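Local coordinates for Spermidine/putrescine ABC transporter, periplasmic binding protein (Treponema pallidum, PDB 2V84) that probably binds polyamines such as spermidine and putrescine in the periplasm as the receptor component of an ABC transporter, at residues A[134-148]-A[241-254]. Sequence-based numbering, arbitrary orientation.
Sequences IAVNKKAVPSYARTW and EHIDFFIPQDVASP
Phe246 and Arg146 meet where strand 243-246 runs antiparallel to the end of strand 125-137, in the mixed sheet of one lobe of this periplasmic binding-protein fold. Backbone bonds pair Ile134 with Phe246 and Val136 with Asp244, and Lys138 N to His242 O continues the ladder. After the strand, the chain through Tyr144 and Arg146 doubles back over the sheet face carrying Ile134, Val136, Asp244 and Phe246. The Phe246 ring is sandwiched: Arg146 CB sits over one face, 3.9 Å from the ring centroid, Ile134 CB lies over the other, and Val136 CG2 meets the edge. On the same sheet face, Asp244 OD2 takes two main donors: Tyr144 OH, 2.6 Å away, at its anti lone pair, and Arg146 NE, at 2.8 Å, at its syn lone pair in a salt bridge, guanidinium and carboxylate planes 65° apart. Arg146 NH2 adds a weak third bond. A chi1 of -174° swings the Asp244 carboxylate away from its own N, toward both partners. Farther along, Pro248 CG packs on one face of the Trp148 indole, and Pro254 touches Glu168, a predicted spermidine-binding residue. In the indole plane, Trp148 NE1 donates to Ser253 OG at 3.2 Å, while that hydroxyl donates to Pro248 O.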
# COMPACT_ATOMS: atom_id res chain seq x y z
N ILE A 134 -5.62 -11.49 2.12
CA ILE A 134 -6.34 -12.15 3.20
C ILE A 134 -5.42 -13.19 3.81
O ILE A 134 -4.79 -13.95 3.08
CB ILE A 134 -7.63 -12.87 2.66
CG1 ILE A 134 -8.52 -11.88 1.89
CG2 ILE A 134 -8.41 -13.55 3.81
CD1 ILE A 134 -9.57 -12.56 1.00
N ALA A 135 -5.38 -13.21 5.14
CA ALA A 135 -4.69 -14.25 5.89
C ALA A 135 -5.73 -15.21 6.46
O ALA A 135 -6.73 -14.78 7.02
CB ALA A 135 -3.85 -13.65 7.00
N VAL A 136 -5.50 -16.51 6.33
CA VAL A 136 -6.42 -17.49 6.88
C VAL A 136 -5.62 -18.36 7.82
O VAL A 136 -4.52 -18.76 7.47
CB VAL A 136 -7.04 -18.39 5.81
CG1 VAL A 136 -7.87 -19.47 6.46
CG2 VAL A 136 -7.94 -17.57 4.87
N ASN A 137 -6.16 -18.60 9.01
CA ASN A 137 -5.59 -19.55 9.96
C ASN A 137 -6.08 -20.96 9.54
O ASN A 137 -7.24 -21.30 9.75
CB ASN A 137 -6.03 -19.18 11.39
CG ASN A 137 -5.52 -20.16 12.44
OD1 ASN A 137 -5.26 -21.31 12.13
ND2 ASN A 137 -5.38 -19.70 13.69
N LYS A 138 -5.17 -21.72 8.92
CA LYS A 138 -5.46 -23.00 8.27
C LYS A 138 -5.81 -24.12 9.23
O LYS A 138 -6.44 -25.11 8.85
CB LYS A 138 -4.25 -23.47 7.45
CG LYS A 138 -3.91 -22.66 6.23
CD LYS A 138 -2.96 -23.44 5.31
CE LYS A 138 -1.53 -23.49 5.84
NZ LYS A 138 -0.57 -24.10 4.86
N LYS A 139 -5.35 -24.00 10.48
CA LYS A 139 -5.75 -24.98 11.48
C LYS A 139 -7.17 -24.71 11.99
O LYS A 139 -7.89 -25.65 12.34
CB LYS A 139 -4.71 -25.13 12.62
CG LYS A 139 -4.61 -23.97 13.60
CD LYS A 139 -3.35 -24.07 14.49
CE LYS A 139 -2.78 -22.66 14.80
NZ LYS A 139 -1.66 -22.71 15.79
N ALA A 140 -7.58 -23.45 12.01
CA ALA A 140 -8.94 -23.11 12.44
C ALA A 140 -9.96 -23.15 11.29
O ALA A 140 -11.16 -23.38 11.52
CB ALA A 140 -8.95 -21.76 13.12
N VAL A 141 -9.49 -22.94 10.07
CA VAL A 141 -10.36 -22.98 8.89
C VAL A 141 -9.73 -23.91 7.86
O VAL A 141 -9.01 -23.43 6.98
CB VAL A 141 -10.55 -21.56 8.25
CG1 VAL A 141 -11.74 -21.58 7.33
CG2 VAL A 141 -10.73 -20.48 9.30
N PRO A 142 -9.97 -25.23 7.97
CA PRO A 142 -9.31 -26.19 7.06
C PRO A 142 -9.81 -26.14 5.61
O PRO A 142 -9.02 -26.42 4.70
CB PRO A 142 -9.62 -27.55 7.69
CG PRO A 142 -10.17 -27.25 9.05
CD PRO A 142 -10.81 -25.92 8.96
N SER A 143 -11.07 -25.75 5.41
CA SER A 143 -11.65 -25.65 4.06
C SER A 143 -12.15 -24.24 3.72
O SER A 143 -12.96 -23.67 4.44
CB SER A 143 -12.77 -26.70 3.88
OG SER A 143 -13.30 -26.66 2.56
N TYR A 144 -11.64 -23.67 2.64
CA TYR A 144 -12.04 -22.32 2.22
C TYR A 144 -11.68 -22.11 0.77
O TYR A 144 -10.73 -22.73 0.26
CB TYR A 144 -11.36 -21.24 3.12
CG TYR A 144 -9.86 -21.38 3.18
CD1 TYR A 144 -9.26 -22.29 4.07
CD2 TYR A 144 -9.02 -20.63 2.34
CE1 TYR A 144 -7.88 -22.45 4.12
CE2 TYR A 144 -7.64 -20.78 2.37
CZ TYR A 144 -7.08 -21.71 3.27
OH TYR A 144 -5.72 -21.89 3.32
N ALA A 145 -12.41 -21.22 0.10
CA ALA A 145 -12.02 -20.78 -1.23
C ALA A 145 -11.20 -19.52 -1.04
O ALA A 145 -11.43 -18.76 -0.09
CB ALA A 145 -13.26 -20.49 -2.12
N ARG A 146 -10.24 -19.30 -1.94
CA ARG A 146 -9.29 -18.19 -1.81
C ARG A 146 -9.84 -16.95 -2.52
O ARG A 146 -9.34 -16.53 -3.58
CB ARG A 146 -7.93 -18.61 -2.38
CG ARG A 146 -7.21 -19.66 -1.57
CD ARG A 146 -5.71 -19.72 -1.96
NE ARG A 146 -4.95 -20.67 -1.14
CZ ARG A 146 -4.87 -21.99 -1.36
NH1 ARG A 146 -5.51 -22.57 -2.37
NH2 ARG A 146 -4.14 -22.76 -0.54
N THR A 147 -10.90 -16.40 -1.96
CA THR A 147 -11.71 -15.36 -2.60
C THR A 147 -12.22 -14.40 -1.53
O THR A 147 -12.28 -14.75 -0.35
CB THR A 147 -12.95 -15.95 -3.38
OG1 THR A 147 -13.88 -16.52 -2.44
CG2 THR A 147 -12.55 -17.04 -4.37
N TRP A 148 -12.64 -13.21 -1.96
CA TRP A 148 -13.23 -12.22 -1.03
C TRP A 148 -14.52 -12.71 -0.38
O TRP A 148 -14.92 -12.20 0.66
CB TRP A 148 -13.50 -10.90 -1.77
CG TRP A 148 -12.22 -10.25 -2.25
CD1 TRP A 148 -11.76 -10.21 -3.52
CD2 TRP A 148 -11.22 -9.61 -1.43
NE1 TRP A 148 -10.53 -9.59 -3.56
CE2 TRP A 148 -10.18 -9.20 -2.30
CE3 TRP A 148 -11.10 -9.33 -0.07
CZ2 TRP A 148 -9.02 -8.54 -1.84
CZ3 TRP A 148 -9.96 -8.67 0.40
CH2 TRP A 148 -8.94 -8.27 -0.50
N GLU A 241 3.73 -21.56 9.12
CA GLU A 241 3.28 -22.65 8.24
C GLU A 241 1.76 -22.84 8.28
O GLU A 241 1.18 -23.48 7.40
CB GLU A 241 3.98 -23.97 8.59
CG GLU A 241 3.71 -24.48 10.00
CD GLU A 241 4.47 -25.76 10.34
OE1 GLU A 241 5.70 -25.82 10.14
OE2 GLU A 241 3.82 -26.71 10.84
N HIS A 242 1.13 -22.30 9.32
CA HIS A 242 -0.29 -22.45 9.53
C HIS A 242 -1.07 -21.30 8.91
O HIS A 242 -2.28 -21.28 8.99
CB HIS A 242 -0.63 -22.51 11.02
CG HIS A 242 -0.01 -23.67 11.72
ND1 HIS A 242 -0.58 -24.92 11.72
CD2 HIS A 242 1.13 -23.77 12.44
CE1 HIS A 242 0.19 -25.75 12.42
NE2 HIS A 242 1.23 -25.07 12.87
N ILE A 243 -0.36 -20.34 8.33
CA ILE A 243 -1.00 -19.17 7.73
C ILE A 243 -1.03 -19.32 6.22
O ILE A 243 -0.01 -19.61 5.60
CB ILE A 243 -0.27 -17.83 8.06
CG1 ILE A 243 -0.05 -17.66 9.57
CG2 ILE A 243 -1.07 -16.61 7.52
CD1 ILE A 243 0.90 -16.54 9.93
N ASP A 244 -2.19 -19.09 5.63
CA ASP A 244 -2.27 -18.94 4.19
C ASP A 244 -2.65 -17.51 3.96
O ASP A 244 -3.77 -17.11 4.30
CB ASP A 244 -3.35 -19.87 3.62
CG ASP A 244 -3.40 -19.87 2.11
OD1 ASP A 244 -2.61 -19.17 1.44
OD2 ASP A 244 -4.27 -20.60 1.58
N PHE A 245 -1.70 -16.74 3.44
CA PHE A 245 -1.95 -15.39 3.01
C PHE A 245 -2.05 -15.47 1.50
O PHE A 245 -1.19 -16.09 0.86
CB PHE A 245 -0.80 -14.43 3.40
CG PHE A 245 -0.98 -13.07 2.85
CD1 PHE A 245 -1.74 -12.12 3.53
CD2 PHE A 245 -0.49 -12.76 1.59
CE1 PHE A 245 -1.98 -10.90 2.96
CE2 PHE A 245 -0.71 -11.53 1.03
CZ PHE A 245 -1.46 -10.60 1.71
N PHE A 246 -3.08 -14.84 0.95
CA PHE A 246 -3.26 -14.76 -0.50
C PHE A 246 -3.93 -13.46 -0.89
O PHE A 246 -4.71 -12.90 -0.13
CB PHE A 246 -4.12 -15.93 -1.03
CG PHE A 246 -5.40 -16.13 -0.27
CD1 PHE A 246 -5.43 -16.92 0.87
CD2 PHE A 246 -6.59 -15.57 -0.72
CE1 PHE A 246 -6.61 -17.10 1.60
CE2 PHE A 246 -7.77 -15.75 -0.02
CZ PHE A 246 -7.78 -16.52 1.15
N ILE A 247 -3.61 -12.99 -2.08
CA ILE A 247 -4.37 -11.92 -2.71
C ILE A 247 -5.27 -12.67 -3.70
O ILE A 247 -4.76 -13.40 -4.54
CB ILE A 247 -3.43 -10.95 -3.46
CG1 ILE A 247 -2.41 -10.33 -2.49
CG2 ILE A 247 -4.24 -9.89 -4.25
CD1 ILE A 247 -1.03 -10.07 -3.09
N PRO A 248 -6.62 -12.53 -3.57
CA PRO A 248 -7.53 -13.26 -4.44
C PRO A 248 -7.21 -13.06 -5.93
O PRO A 248 -7.05 -11.92 -6.37
CB PRO A 248 -8.89 -12.68 -4.07
CG PRO A 248 -8.72 -12.32 -2.61
CD PRO A 248 -7.35 -11.73 -2.56
N GLN A 249 -7.11 -14.17 -6.66
CA GLN A 249 -6.62 -14.16 -8.04
C GLN A 249 -7.72 -14.33 -9.09
O GLN A 249 -7.46 -14.19 -10.29
CB GLN A 249 -5.55 -15.25 -8.23
CG GLN A 249 -4.28 -15.07 -7.38
CD GLN A 249 -3.43 -13.87 -7.78
OE1 GLN A 249 -2.98 -13.76 -8.92
NE2 GLN A 249 -3.20 -12.98 -6.84
N ASP A 250 -8.95 -14.62 -8.64
CA ASP A 250 -10.07 -14.85 -9.56
C ASP A 250 -10.79 -13.56 -9.97
O ASP A 250 -11.70 -13.59 -10.79
CB ASP A 250 -11.04 -15.91 -9.00
CG ASP A 250 -11.85 -15.42 -7.80
OD1 ASP A 250 -11.29 -14.74 -6.90
OD2 ASP A 250 -13.06 -15.75 -7.76
N VAL A 251 -10.34 -12.44 -9.41
CA VAL A 251 -10.88 -11.11 -9.67
C VAL A 251 -9.74 -10.09 -9.74
O VAL A 251 -8.62 -10.42 -9.38
CB VAL A 251 -11.91 -10.67 -8.57
CG1 VAL A 251 -13.14 -11.58 -8.57
CG2 VAL A 251 -11.26 -10.62 -7.21
N ALA A 252 -10.03 -8.88 -10.19
CA ALA A 252 -9.03 -7.82 -10.26
C ALA A 252 -8.96 -7.07 -8.93
O ALA A 252 -9.42 -5.95 -8.81
CB ALA A 252 -9.32 -6.86 -11.42
N SER A 253 -8.39 -7.72 -7.92
CA SER A 253 -8.29 -7.16 -6.58
C SER A 253 -7.51 -5.85 -6.56
O SER A 253 -6.58 -5.68 -7.35
CB SER A 253 -7.59 -8.15 -5.65
OG SER A 253 -8.21 -9.41 -5.71
N PRO A 254 -7.86 -4.94 -5.63
CA PRO A 254 -7.14 -3.67 -5.54
C PRO A 254 -5.65 -3.83 -5.22
O PRO A 254 -5.24 -4.58 -4.32
CB PRO A 254 -7.84 -2.91 -4.42
CG PRO A 254 -8.95 -3.74 -3.93
CD PRO A 254 -8.94 -5.07 -4.63
O HOH W 1 0.81 -21.45 4.02
O HOH W 2 -7.16 -16.68 -5.35
O HOH W 3 -12.70 -13.06 -5.20